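Local coordinates for protein chitinase (Jonesia denitrificans, PDB 5VG0) that probably degrades chitin, this chain being its lytic polysaccharide monooxygenase domain, which binds copper through a histidine brace, at residues A[24-29]-A[50-55]; A[72-77]-A[81-86]; A[108-113]-A[118-123]; A[124-127]-A[132-135]. All coordinates share one frame; numbering follows the deposited sequence. Where two conformers were deposited one is given.

Interaction 1 of 4, residues A[24-29]-A[50-55]; sequences GQISYE and AILDDN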
loop_
_atom_site.group_PDB
_atom_site.type_symbol
_atom_site.label_atom_id
_atom_site.label_comp_id
_atom_site.label_asym_id
_atom_site.label_seq_id
_atom_site.Cartn_x
_atom_site.Cartn_y
_atom_site.Cartn_z
ATOM N N GLY A 24 -2.793 14.287 -9.729
ATOM C CA GLY A 24 -2.604 13.894 -11.102
ATOM C C GLY A 24 -3.229 12.557 -11.443
ATOM O O GLY A 24 -4.287 12.190 -10.918
ATOM N N GLN A 25 -2.541 11.814 -12.307
ATOM C CA GLN A 25 -3.159 10.644 -12.913
ATOM C C GLN A 25 -3.523 9.575 -11.890
ATOM O O GLN A 25 -4.509 8.858 -12.092
ATOM C CB GLN A 25 -2.254 10.068 -13.998
ATOM C CG GLN A 25 -2.854 8.881 -14.737
ATOM C CD GLN A 25 -4.182 9.186 -15.406
ATOM O OE1 GLN A 25 -4.471 10.326 -15.764
ATOM N NE2 GLN A 25 -4.998 8.154 -15.584
ATOM N N ILE A 26 -2.777 9.458 -10.794
ATOM C CA ILE A 26 -3.064 8.406 -9.822
ATOM C C ILE A 26 -4.482 8.493 -9.287
ATOM O O ILE A 26 -5.072 7.478 -8.917
ATOM C CB ILE A 26 -2.025 8.406 -8.680
ATOM C CG1 ILE A 26 -2.217 7.196 -7.758
ATOM C CG2 ILE A 26 -2.088 9.668 -7.855
ATOM C CD1 ILE A 26 -1.970 5.871 -8.443
ATOM N N SER A 27 -5.049 9.695 -9.221
ATOM C CA SER A 27 -6.386 9.843 -8.672
ATOM C C SER A 27 -7.420 9.092 -9.475
ATOM O O SER A 27 -8.478 8.765 -8.938
ATOM C CB SER A 27 -6.761 11.308 -8.661
ATOM O OG SER A 27 -5.867 11.979 -7.803
ATOM N N TYR A 28 -7.142 8.818 -10.744
ATOM C CA TYR A 28 -8.063 8.118 -11.618
ATOM C C TYR A 28 -7.818 6.626 -11.683
ATOM O O TYR A 28 -8.646 5.910 -12.254
ATOM C CB TYR A 28 -7.993 8.719 -13.023
ATOM C CG TYR A 28 -8.369 10.182 -13.019
ATOM C CD1 TYR A 28 -9.695 10.575 -13.018
ATOM C CD2 TYR A 28 -7.399 11.170 -12.949
ATOM C CE1 TYR A 28 -10.045 11.910 -12.990
ATOM C CE2 TYR A 28 -7.741 12.500 -12.920
ATOM C CZ TYR A 28 -9.066 12.861 -12.938
ATOM O OH TYR A 28 -9.432 14.193 -12.913
ATOM N N GLU A 29 -6.707 6.133 -11.138
ATOM C CA GLU A 29 -6.387 4.710 -11.215
ATOM C C GLU A 29 -5.526 4.303 -10.025
ATOM O O GLU A 29 -4.364 3.895 -10.168
ATOM C CB GLU A 29 -5.735 4.355 -12.543
ATOM C CG GLU A 29 -4.563 5.183 -12.920
ATOM C CD GLU A 29 -3.988 4.718 -14.244
ATOM O OE1 GLU A 29 -3.845 3.488 -14.447
ATOM O OE2 GLU A 29 -3.716 5.571 -15.098
ATOM N N ALA A 50 5.123 9.463 -9.272
ATOM C CA ALA A 50 6.168 9.973 -8.389
ATOM C C ALA A 50 5.618 10.825 -7.249
ATOM O O ALA A 50 6.277 10.945 -6.214
ATOM C CB ALA A 50 7.190 10.789 -9.179
ATOM N N ILE A 51 4.440 11.427 -7.408
ATOM C CA ILE A 51 3.870 12.222 -6.327
ATOM C C ILE A 51 3.732 11.404 -5.052
ATOM O O ILE A 51 3.793 11.953 -3.948
ATOM C CB ILE A 51 2.522 12.824 -6.755
ATOM C CG1 ILE A 51 2.026 13.818 -5.691
ATOM C CG2 ILE A 51 1.492 11.722 -6.984
ATOM C CD1 ILE A 51 1.301 14.988 -6.205
ATOM N N LEU A 52 3.526 10.085 -5.174
ATOM C CA LEU A 52 3.338 9.252 -3.993
ATOM C C LEU A 52 4.573 9.202 -3.115
ATOM O O LEU A 52 4.466 8.804 -1.954
ATOM C CB LEU A 52 2.951 7.834 -4.400
ATOM C CG LEU A 52 1.650 7.709 -5.195
ATOM C CD1 LEU A 52 1.456 6.275 -5.640
ATOM C CD2 LEU A 52 0.448 8.200 -4.382
ATOM N N ASP A 53 5.741 9.557 -3.650
ATOM C CA ASP A 53 6.981 9.586 -2.889
ATOM C C ASP A 53 7.267 10.939 -2.257
ATOM O O ASP A 53 8.260 11.061 -1.540
ATOM C CB ASP A 53 8.174 9.247 -3.793
ATOM C CG ASP A 53 8.089 7.872 -4.421
ATOM O OD1 ASP A 53 7.658 6.931 -3.750
ATOM O OD2 ASP A 53 8.513 7.725 -5.597
ATOM N N ASP A 54 6.446 11.951 -2.507
ATOM C CA ASP A 54 6.756 13.319 -2.103
ATOM C C ASP A 54 6.255 13.547 -0.684
ATOM O O ASP A 54 5.072 13.825 -0.462
ATOM C CB ASP A 54 6.115 14.299 -3.076
ATOM C CG ASP A 54 6.479 15.731 -2.791
ATOM O OD1 ASP A 54 7.111 15.997 -1.754
ATOM O OD2 ASP A 54 6.109 16.573 -3.619
ATOM N N ASN A 55 7.159 13.466 0.282
ATOM C CA ASN A 55 6.805 13.627 1.687
ATOM C C ASN A 55 6.604 15.079 2.091
ATOM O O ASN A 55 6.184 15.331 3.224
ATOM C CB ASN A 55 7.845 12.961 2.586
ATOM C CG ASN A 55 7.877 11.468 2.403
ATOM O OD1 ASN A 55 6.842 10.806 2.360
ATOM N ND2 ASN A 55 9.053 10.934 2.247
#

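Interaction 2 of 4, residues A[72-77]-A[81-86]; sequences WKLTAP and STWEYF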
loop_
_atom_site.group_PDB
_atom_site.type_symbol
_atom_site.label_atom_id
_atom_site.label_comp_id
_atom_site.label_asym_id
_atom_site.label_seq_id
_atom_site.Cartn_x
_atom_site.Cartn_y
_atom_site.Cartn_z
ATOM N N TRP A 72 -7.498 -4.693 1.484
ATOM C CA TRP A 72 -7.244 -4.465 0.072
ATOM C C TRP A 72 -8.516 -4.618 -0.747
ATOM O O TRP A 72 -9.374 -5.453 -0.452
ATOM C CB TRP A 72 -6.280 -5.516 -0.466
ATOM C CG TRP A 72 -4.854 -5.449 -0.023
ATOM C CD1 TRP A 72 -4.325 -5.891 1.149
ATOM C CD2 TRP A 72 -3.762 -4.930 -0.787
ATOM N NE1 TRP A 72 -2.970 -5.674 1.159
ATOM C CE2 TRP A 72 -2.600 -5.084 -0.020
ATOM C CE3 TRP A 72 -3.663 -4.347 -2.053
ATOM C CZ2 TRP A 72 -1.343 -4.682 -0.471
ATOM C CZ3 TRP A 72 -2.416 -3.945 -2.505
ATOM C CH2 TRP A 72 -1.274 -4.120 -1.714
ATOM N N LYS A 73 -8.596 -3.837 -1.816
ATOM C CA LYS A 73 -9.535 -4.048 -2.908
ATOM C C LYS A 73 -8.715 -4.394 -4.135
ATOM O O LYS A 73 -7.867 -3.606 -4.557
ATOM C CB LYS A 73 -10.344 -2.782 -3.170
ATOM C CG LYS A 73 -11.285 -2.912 -4.342
ATOM C CD LYS A 73 -12.160 -1.687 -4.480
ATOM C CE LYS A 73 -13.185 -1.852 -5.584
ATOM N NZ LYS A 73 -14.053 -0.657 -5.688
ATOM N N LEU A 74 -8.942 -5.578 -4.688
ATOM C CA LEU A 74 -8.222 -6.017 -5.873
ATOM C C LEU A 74 -9.166 -5.980 -7.055
ATOM O O LEU A 74 -10.240 -6.571 -7.008
ATOM C CB LEU A 74 -7.671 -7.427 -5.698
ATOM C CG LEU A 74 -6.879 -7.683 -4.421
ATOM C CD1 LEU A 74 -6.306 -9.105 -4.476
ATOM C CD2 LEU A 74 -5.773 -6.670 -4.186
ATOM N N THR A 75 -8.780 -5.289 -8.108
ATOM C CA THR A 75 -9.569 -5.318 -9.331
ATOM C C THR A 75 -9.179 -6.473 -10.229
ATOM O O THR A 75 -10.002 -6.928 -11.017
ATOM C CB THR A 75 -9.471 -3.981 -10.077
ATOM O OG1 THR A 75 -8.107 -3.665 -10.340
ATOM C CG2 THR A 75 -10.080 -2.865 -9.251
ATOM N N ALA A 76 -7.961 -6.979 -10.099
ATOM C CA ALA A 76 -7.513 -8.117 -10.887
ATOM C C ALA A 76 -6.688 -8.948 -9.923
ATOM O O ALA A 76 -5.536 -8.591 -9.626
ATOM C CB ALA A 76 -6.692 -7.654 -12.085
ATOM N N PRO A 77 -7.236 -10.034 -9.401
ATOM C CA PRO A 77 -6.565 -10.801 -8.332
ATOM C C PRO A 77 -5.532 -11.794 -8.859
ATOM O O PRO A 77 -5.737 -13.006 -8.967
ATOM C CB PRO A 77 -7.738 -11.513 -7.658
ATOM C CG PRO A 77 -8.694 -11.737 -8.758
ATOM C CD PRO A 77 -8.578 -10.559 -9.675
ATOM N N SER A 81 2.634 -14.444 -4.670
ATOM C CA SER A 81 3.616 -15.099 -3.817
ATOM C C SER A 81 3.411 -14.621 -2.389
ATOM O O SER A 81 2.778 -15.314 -1.594
ATOM C CB SER A 81 5.032 -14.866 -4.330
ATOM O OG SER A 81 5.261 -13.491 -4.496
ATOM N N THR A 82 3.887 -13.431 -2.054
ATOM C CA THR A 82 3.752 -12.883 -0.714
ATOM C C THR A 82 3.189 -11.471 -0.736
ATOM O O THR A 82 3.321 -10.728 -1.706
ATOM C CB THR A 82 5.092 -12.854 0.027
ATOM O OG1 THR A 82 6.033 -12.112 -0.733
ATOM C CG2 THR A 82 5.613 -14.243 0.312
ATOM N N TRP A 83 2.602 -11.134 0.401
ATOM C CA TRP A 83 2.263 -9.773 0.789
ATOM C C TRP A 83 3.263 -9.392 1.872
ATOM O O TRP A 83 3.339 -10.056 2.906
ATOM C CB TRP A 83 0.844 -9.719 1.356
ATOM C CG TRP A 83 -0.205 -10.356 0.500
ATOM C CD1 TRP A 83 -0.554 -11.669 0.476
ATOM C CD2 TRP A 83 -1.035 -9.694 -0.444
ATOM N NE1 TRP A 83 -1.552 -11.869 -0.426
ATOM C CE2 TRP A 83 -1.874 -10.669 -1.010
ATOM C CE3 TRP A 83 -1.160 -8.364 -0.863
ATOM C CZ2 TRP A 83 -2.807 -10.361 -1.983
ATOM C CZ3 TRP A 83 -2.097 -8.061 -1.818
ATOM C CH2 TRP A 83 -2.900 -9.051 -2.374
ATOM N N GLU A 84 4.037 -8.348 1.642
ATOM C CA GLU A 84 5.056 -7.909 2.581
ATOM C C GLU A 84 4.676 -6.544 3.123
ATOM O O GLU A 84 4.323 -5.647 2.365
ATOM C CB GLU A 84 6.422 -7.818 1.904
ATOM C CG GLU A 84 6.966 -9.166 1.461
ATOM C CD GLU A 84 8.244 -9.025 0.683
ATOM O OE1 GLU A 84 8.222 -8.375 -0.370
ATOM O OE2 GLU A 84 9.273 -9.554 1.157
ATOM N N TYR A 85 4.757 -6.393 4.431
ATOM C CA TYR A 85 4.454 -5.144 5.108
ATOM C C TYR A 85 5.691 -4.628 5.807
ATOM O O TYR A 85 6.269 -5.332 6.636
ATOM C CB TYR A 85 3.313 -5.328 6.102
ATOM C CG TYR A 85 2.026 -5.707 5.433
ATOM C CD1 TYR A 85 1.186 -4.740 4.935
ATOM C CD2 TYR A 85 1.662 -7.018 5.248
ATOM C CE1 TYR A 85 0.015 -5.055 4.299
ATOM C CE2 TYR A 85 0.461 -7.344 4.606
ATOM C CZ TYR A 85 -0.357 -6.351 4.136
ATOM O OH TYR A 85 -1.539 -6.614 3.495
ATOM N N PHE A 86 6.078 -3.416 5.459
ATOM C CA PHE A 86 7.241 -2.735 6.009
ATOM C C PHE A 86 6.762 -1.587 6.881
ATOM O O PHE A 86 5.758 -0.945 6.578
ATOM C CB PHE A 86 8.112 -2.139 4.888
ATOM C CG PHE A 86 8.690 -3.141 3.938
ATOM C CD1 PHE A 86 7.924 -3.703 2.932
ATOM C CD2 PHE A 86 10.024 -3.494 4.032
ATOM C CE1 PHE A 86 8.480 -4.632 2.068
ATOM C CE2 PHE A 86 10.564 -4.417 3.166
ATOM C CZ PHE A 86 9.787 -4.980 2.182
#

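Interaction 3 of 4, residues A[108-113]-A[118-123]; sequences HTLTDL and HTILAR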
loop_
_atom_site.group_PDB
_atom_site.type_symbol
_atom_site.label_atom_id
_atom_site.label_comp_id
_atom_site.label_asym_id
_atom_site.label_seq_id
_atom_site.Cartn_x
_atom_site.Cartn_y
_atom_site.Cartn_z
ATOM N N HIS A 108 -5.839 -8.374 6.152
ATOM C CA HIS A 108 -4.734 -8.885 6.940
ATOM C C HIS A 108 -4.677 -8.138 8.261
ATOM O O HIS A 108 -4.897 -6.935 8.306
ATOM C CB HIS A 108 -3.425 -8.634 6.219
ATOM C CG HIS A 108 -3.214 -9.507 5.033
ATOM N ND1 HIS A 108 -2.549 -9.076 3.910
ATOM C CD2 HIS A 108 -3.553 -10.792 4.799
ATOM C CE1 HIS A 108 -2.491 -10.054 3.034
ATOM N NE2 HIS A 108 -3.094 -11.107 3.545
ATOM N N THR A 109 -4.344 -8.845 9.319
ATOM C CA THR A 109 -4.170 -8.236 10.627
ATOM C C THR A 109 -2.691 -8.032 10.900
ATOM O O THR A 109 -1.927 -8.997 10.964
ATOM C CB THR A 109 -4.791 -9.093 11.727
ATOM O OG1 THR A 109 -6.169 -9.309 11.423
ATOM C CG2 THR A 109 -4.665 -8.419 13.084
ATOM N N LEU A 110 -2.298 -6.779 11.066
ATOM C CA LEU A 110 -0.948 -6.433 11.485
ATOM C C LEU A 110 -0.959 -6.249 12.993
ATOM O O LEU A 110 -1.919 -5.715 13.561
ATOM C CB LEU A 110 -0.501 -5.127 10.827
ATOM C CG LEU A 110 -0.449 -5.130 9.307
ATOM C CD1 LEU A 110 0.168 -3.839 8.806
ATOM C CD2 LEU A 110 0.298 -6.323 8.760
ATOM N N THR A 111 0.107 -6.706 13.651
ATOM C CA THR A 111 0.221 -6.588 15.099
ATOM C C THR A 111 1.573 -5.987 15.461
ATOM O O THR A 111 2.496 -5.941 14.649
ATOM C CB THR A 111 0.055 -7.937 15.847
ATOM O OG1 THR A 111 1.211 -8.750 15.661
ATOM C CG2 THR A 111 -1.197 -8.657 15.421
ATOM N N ASP A 112 1.688 -5.524 16.702
ATOM C CA ASP A 112 2.966 -5.044 17.227
ATOM C C ASP A 112 3.508 -3.884 16.398
ATOM O O ASP A 112 4.713 -3.767 16.183
ATOM C CB ASP A 112 3.996 -6.178 17.338
ATOM C CG ASP A 112 5.256 -5.775 18.054
ATOM O OD1 ASP A 112 5.204 -4.928 18.963
ATOM O OD2 ASP A 112 6.309 -6.342 17.723
ATOM N N LEU A 113 2.623 -2.991 15.970
ATOM C CA LEU A 113 3.084 -1.774 15.312
ATOM C C LEU A 113 3.607 -0.785 16.354
ATOM O O LEU A 113 2.997 -0.618 17.409
ATOM C CB LEU A 113 1.952 -1.127 14.532
ATOM C CG LEU A 113 1.433 -1.946 13.357
ATOM C CD1 LEU A 113 0.198 -1.307 12.772
ATOM C CD2 LEU A 113 2.474 -2.120 12.289
ATOM N N HIS A 118 4.194 6.749 11.686
ATOM C CA HIS A 118 4.935 5.813 10.852
ATOM C C HIS A 118 4.304 5.742 9.479
ATOM O O HIS A 118 3.151 6.116 9.281
ATOM C CB HIS A 118 4.945 4.409 11.472
ATOM C CG HIS A 118 5.554 4.421 12.817
ATOM N ND1 HIS A 118 6.918 4.443 12.997
ATOM C CD2 HIS A 118 5.004 4.502 14.049
ATOM C CE1 HIS A 118 7.183 4.517 14.286
ATOM N NE2 HIS A 118 6.039 4.568 14.947
ATOM N N THR A 119 5.074 5.230 8.540
ATOM C CA THR A 119 4.567 4.923 7.209
ATOM C C THR A 119 4.691 3.423 6.988
ATOM O O THR A 119 5.790 2.868 7.093
ATOM C CB THR A 119 5.298 5.698 6.118
ATOM O OG1 THR A 119 5.109 7.104 6.359
ATOM C CG2 THR A 119 4.751 5.361 4.741
ATOM N N ILE A 120 3.572 2.777 6.717
ATOM C CA ILE A 120 3.553 1.360 6.369
ATOM C C ILE A 120 3.617 1.255 4.857
ATOM O O ILE A 120 2.839 1.913 4.164
ATOM C CB ILE A 120 2.269 0.688 6.882
ATOM C CG1 ILE A 120 2.132 0.843 8.393
ATOM C CG2 ILE A 120 2.230 -0.781 6.474
ATOM C CD1 ILE A 120 0.816 0.388 8.939
ATOM N N LEU A 121 4.529 0.443 4.333
ATOM C CA LEU A 121 4.544 0.094 2.918
ATOM C C LEU A 121 4.062 -1.338 2.776
ATOM O O LEU A 121 4.619 -2.249 3.398
ATOM C CB LEU A 121 5.946 0.226 2.331
ATOM C CG LEU A 121 6.116 -0.330 0.902
ATOM C CD1 LEU A 121 5.325 0.492 -0.098
ATOM C CD2 LEU A 121 7.573 -0.430 0.527
ATOM N N ALA A 122 3.030 -1.515 1.975
ATOM C CA ALA A 122 2.533 -2.825 1.601
ATOM C C ALA A 122 3.005 -3.107 0.189
ATOM O O ALA A 122 2.743 -2.328 -0.719
ATOM C CB ALA A 122 1.015 -2.870 1.693
ATOM N N ARG A 123 3.697 -4.225 0.019
ATOM C CA ARG A 123 4.231 -4.658 -1.262
ATOM C C ARG A 123 3.569 -5.984 -1.611
ATOM O O ARG A 123 3.750 -6.975 -0.902
ATOM C CB ARG A 123 5.744 -4.780 -1.154
ATOM C CG ARG A 123 6.451 -5.025 -2.436
ATOM C CD ARG A 123 7.945 -4.724 -2.270
ATOM N NE ARG A 123 8.641 -5.796 -1.582
ATOM C CZ ARG A 123 9.956 -5.842 -1.402
ATOM N NH1 ARG A 123 10.729 -4.837 -1.785
ATOM N NH2 ARG A 123 10.505 -6.899 -0.831
#

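Interaction 4 of 4, residues A[124-127]-A[132-135]; sequences WNVS and AFYN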
loop_
_atom_site.group_PDB
_atom_site.type_symbol
_atom_site.label_atom_id
_atom_site.label_comp_id
_atom_site.label_asym_id
_atom_site.label_seq_id
_atom_site.Cartn_x
_atom_site.Cartn_y
_atom_site.Cartn_z
ATOM N N TRP A 124 2.802 -5.982 -2.682
ATOM C CA TRP A 124 2.081 -7.160 -3.162
ATOM C C TRP A 124 2.879 -7.757 -4.313
ATOM O O TRP A 124 2.966 -7.158 -5.387
ATOM C CB TRP A 124 0.690 -6.735 -3.638
ATOM C CG TRP A 124 -0.083 -7.787 -4.365
ATOM C CD1 TRP A 124 0.081 -9.132 -4.308
ATOM C CD2 TRP A 124 -1.173 -7.552 -5.262
ATOM N NE1 TRP A 124 -0.828 -9.749 -5.125
ATOM C CE2 TRP A 124 -1.614 -8.800 -5.720
ATOM C CE3 TRP A 124 -1.820 -6.409 -5.718
ATOM C CZ2 TRP A 124 -2.675 -8.941 -6.614
ATOM C CZ3 TRP A 124 -2.872 -6.552 -6.606
ATOM C CH2 TRP A 124 -3.287 -7.804 -7.045
ATOM N N ASN A 125 3.470 -8.928 -4.095
ATOM C CA ASN A 125 4.311 -9.574 -5.095
ATOM C C ASN A 125 3.494 -10.550 -5.935
ATOM O O ASN A 125 2.862 -11.471 -5.411
ATOM C CB ASN A 125 5.454 -10.303 -4.402
ATOM C CG ASN A 125 6.370 -9.368 -3.676
ATOM O OD1 ASN A 125 6.941 -8.458 -4.263
ATOM N ND2 ASN A 125 6.500 -9.568 -2.398
ATOM N N VAL A 126 3.522 -10.363 -7.237
ATOM C CA VAL A 126 2.791 -11.210 -8.167
ATOM C C VAL A 126 3.665 -12.415 -8.517
ATOM O O VAL A 126 4.851 -12.269 -8.808
ATOM C CB VAL A 126 2.414 -10.396 -9.416
ATOM C CG1 VAL A 126 1.755 -11.275 -10.468
ATOM C CG2 VAL A 126 1.494 -9.228 -9.001
ATOM N N SER A 127 3.094 -13.619 -8.487
ATOM C CA SER A 127 3.915 -14.825 -8.559
ATOM C C SER A 127 4.382 -15.173 -9.959
ATOM O O SER A 127 5.357 -15.915 -10.095
ATOM C CB SER A 127 3.182 -16.010 -7.955
ATOM O OG SER A 127 2.050 -16.306 -8.703
ATOM N N ALA A 132 5.418 -5.949 -8.686
ATOM C CA ALA A 132 4.734 -5.821 -7.418
ATOM C C ALA A 132 3.897 -4.551 -7.455
ATOM O O ALA A 132 4.098 -3.667 -8.290
ATOM C CB ALA A 132 5.719 -5.762 -6.261
ATOM N N PHE A 133 2.954 -4.466 -6.524
ATOM C CA PHE A 133 2.143 -3.283 -6.320
ATOM C C PHE A 133 2.510 -2.660 -4.984
ATOM O O PHE A 133 2.727 -3.357 -3.998
ATOM C CB PHE A 133 0.642 -3.614 -6.386
ATOM C CG PHE A 133 0.215 -4.004 -7.755
ATOM C CD1 PHE A 133 0.453 -5.273 -8.243
ATOM C CD2 PHE A 133 -0.372 -3.074 -8.596
ATOM C CE1 PHE A 133 0.121 -5.603 -9.540
ATOM C CE2 PHE A 133 -0.704 -3.410 -9.882
ATOM C CZ PHE A 133 -0.440 -4.672 -10.360
ATOM N N TYR A 134 2.572 -1.333 -4.956
ATOM C CA TYR A 134 3.173 -0.582 -3.862
ATOM C C TYR A 134 2.143 0.366 -3.262
ATOM O O TYR A 134 1.598 1.215 -3.963
ATOM C CB TYR A 134 4.377 0.194 -4.381
ATOM C CG TYR A 134 5.525 -0.702 -4.795
ATOM C CD1 TYR A 134 5.574 -1.291 -6.058
ATOM C CD2 TYR A 134 6.551 -0.992 -3.903
ATOM C CE1 TYR A 134 6.627 -2.137 -6.411
ATOM C CE2 TYR A 134 7.598 -1.817 -4.260
ATOM C CZ TYR A 134 7.631 -2.392 -5.505
ATOM O OH TYR A 134 8.699 -3.210 -5.800
ATOM N N ASN A 135 1.923 0.251 -1.952
ATOM C CA ASN A 135 0.940 1.064 -1.243
ATOM C C ASN A 135 1.519 1.569 0.070
ATOM O O ASN A 135 1.804 0.762 0.963
ATOM C CB ASN A 135 -0.324 0.266 -0.896
ATOM C CG ASN A 135 -1.278 0.065 -2.083
ATOM O OD1 ASN A 135 -2.354 0.630 -2.096
ATOM N ND2 ASN A 135 -0.873 -0.707 -3.066
#

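Interaction 1 of 4, residues A[24-29]-A[50-55]
Ile26 reaches across to Ile51 and Leu52 with both branches of its side chain, and the contact is entirely apolar. Its CG2 methyl lies 4.2 Å from CG2 of Ile51, while its CG1 sits 4.3 Å from CD1 of Leu52. They divide this way because chi1 of Ile26, at -173°, sets CG1 opposite the backbone nitrogen and turns CG2 toward Ile51. Leu52 does not aim its CB at Ile26, but its extended chain brings CD1 back to it.

The hydrogen bonds belong to each segment separately. In 24-29 the backbone closes successive i to i+3 turns, among them Glu29 N to Ile26 O at 3.1 Å. On its outer side the amide of Gln25 donates through NE2 to OE2 of Glu29 at 2.9 Å, an almost straight bond of 161° that runs close to the amide plane and meets the anti side of the carboxylate. In 50-55 a short 3-10 helix holds Ile51 and Leu52 in place, with Asp53 N bonded to Ala50 O at 3.0 Å.

The two segments lie on either side of strand 34-36 in sequence, in the long region between strand 2-6 and the core strand 68-74, probably the L2 region of AA10 enzymes, often part of the substrate-binding surface. Ile26 also packs on Phe49, on Val33 and on Gln11 and Cys14 of helix 10-15; Arg10 of that helix binds the carbonyl oxygen of Leu52.

With only methyl and methylene groups meeting, burial of apolar surface holds this contact and imposes no directional bond between the two turns.

Interaction 2 of 4, residues A[72-77]-A[81-86]
Trp72 leans between Trp83 and Tyr85, giving a ring face to the first and its indole N-H to the second. From CB the ring leaves beside the backbone nitrogen (chi1 -71°), which carries it inward from strand 68-74. CD1 passes 3.7 Å from OH of Tyr85, and NE1 next to it donates to that same OH at 2.9 Å, nearly straight at 166° and with the oxygen in the indole plane. Beyond NE1 the ring runs under Trp83: CE2 is 3.5 Å from CZ3 of Trp83, and CZ2 is 3.7 Å from its CE3. CH2, the far corner, is still 4.0 Å from CZ3 of Trp83, which sits over the indole's centre with CD2, CE3 and CZ3 below. The pair is edge-to-face, the six-membered edge of Trp83 over the five-membered ring of Trp72, planes at 58°.

These residues fill the core of the immunoglobulin-like beta sandwich of this family. Strands 68-74 and 80-87 belong to opposite sheets; the axes of segments 72-74 and 82-86 approach to 13.3 Å, a gap the rings span.

OH of Tyr85 also meets ND1 of His108, and NE1 of Trp83 is bonded to Gln97. A leucine at Trp72 would probably leave OH of Tyr85 without its indole donor and Trp83 without the face it rests on. Two residues further along the strand, Leu74 brings CD1 to 4.0 Å from CH2 of Trp83.

Interaction 3 of 4, residues A[108-113]-A[118-123]
Leu110, Leu113 and Ile120 meet through their CD1 methyls, each at the end of an extended arm. In Leu110 chi1 of -61° places CG beside the backbone nitrogen, and chi2 then stretches CD1 away from CA toward the other strand. Leu113 repeats this shape. Ile120 answers from across: its CG1 takes the same place beside the backbone nitrogen (chi1 -58°), and its CD1 continues straight out. The outcome is a cluster of three methyls in which CD1 of Ile120 lies 4.3 Å from CD1 of Leu110 and 4.2 Å from CD1 of Leu113, the two leucines approaching it from clearly different directions.

Beyond the strand end at Leu110 the chain swings outward through Thr111 and Asp112, and a positive phi of 59° at Asp112 helps turn it back, so that Leu113 also points inward.

The cluster bridges the two layers of the beta sandwich characteristic of lytic polysaccharide monooxygenases of this kind. Residues 108-110 end a strand of the three-stranded sheet, where Leu110 is backbone hydrogen-bonded to Val68, and 111-113 are the loop that leaves it; segment 118-123 is a strand of the opposing mixed sheet. The nearest alpha carbons, those of Leu113 in the loop and His118 on the strand, are 9.0 Å apart, too far for backbone pairing, so the side chains alone make the contact.

Further apolar neighbours enclose the methyls: Val68 touches both leucines, Phe95 and Tyr85 touch Leu110, Val87 packs on Leu113, and Met137 of strand 131-141 lies against Ile120. The contact is away from the copper site.

Interaction 4 of 4, residues A[124-127]-A[132-135]
Trp124 and Phe133 satisfy each other's backbone as a hydrogen-bonded antiparallel pair. Trp124 N donates to Phe133 O at 2.9 Å and 171°; in return Phe133 N donates to Trp124 O, also at 2.9 Å but more bent. CA of Ala132 lies 3.0 Å from Trp124 O in a bent CA-H...O contact. NE1 of Trp124 is bonded to OG1 of Thr80. ND2 of Asn125 serves both Glu84 OE1 and Thr82 OG1, whereas OD1 of Asn125 merely lies against CB of Ala132 at 3.6 Å. The backbone of Asn125 bonds to Ser81 and Thr82, and Val126 O takes Lys37 NZ.

On the inward face the two aromatic side chains run alongside each other. With CG opposite the backbone nitrogen (chi1 170°), Trp124 brings CE3 to 3.6 Å from CD1 of Phe133; the planes are inclined at 34°, neither stacked nor edge-to-face. CG2 of Val126 meets the rim of Phe133 at CE1, 3.9 Å away and in the ring plane. Trp83 stacks on the Trp124 ring. An alanine at Trp124 is likely to open a gap beside Phe133, remove the stack on Trp83 and leave the hydroxyl of Thr80 without its indole partner.

Phe133 lines the peroxide pocket and packs edge-to-face with the ring of the copper ligand His1. The contact belongs to the hairpin of strands 118-126 and 131-141; strand 80-87 pairs on the far side through the backbone of Asn125, and strand 34-36 through Ala132, bonded to Ala35.

How the interactions relate
Along the chain the four contacts follow in series. Interaction 1 stands apart in the loop region, its centre about 17 to 21 Å from the other centres and touching none of them. Interactions 2 and 3 both join strands of the three-stranded sheet to strands of the mixed sheet, their centres about 13 Å apart; the Glu84-Arg123 salt bridge connects them. Interaction 4, its centre about 6 Å from that of interaction 2, lies within the mixed sheet and shares strand 118-126 with interaction 3. Rings of Trp83 and Trp124 stack where interactions 2 and 4 meet, so a continuous aromatic core runs from between the sheets to the copper and peroxide site, while interaction 3 lies away from it.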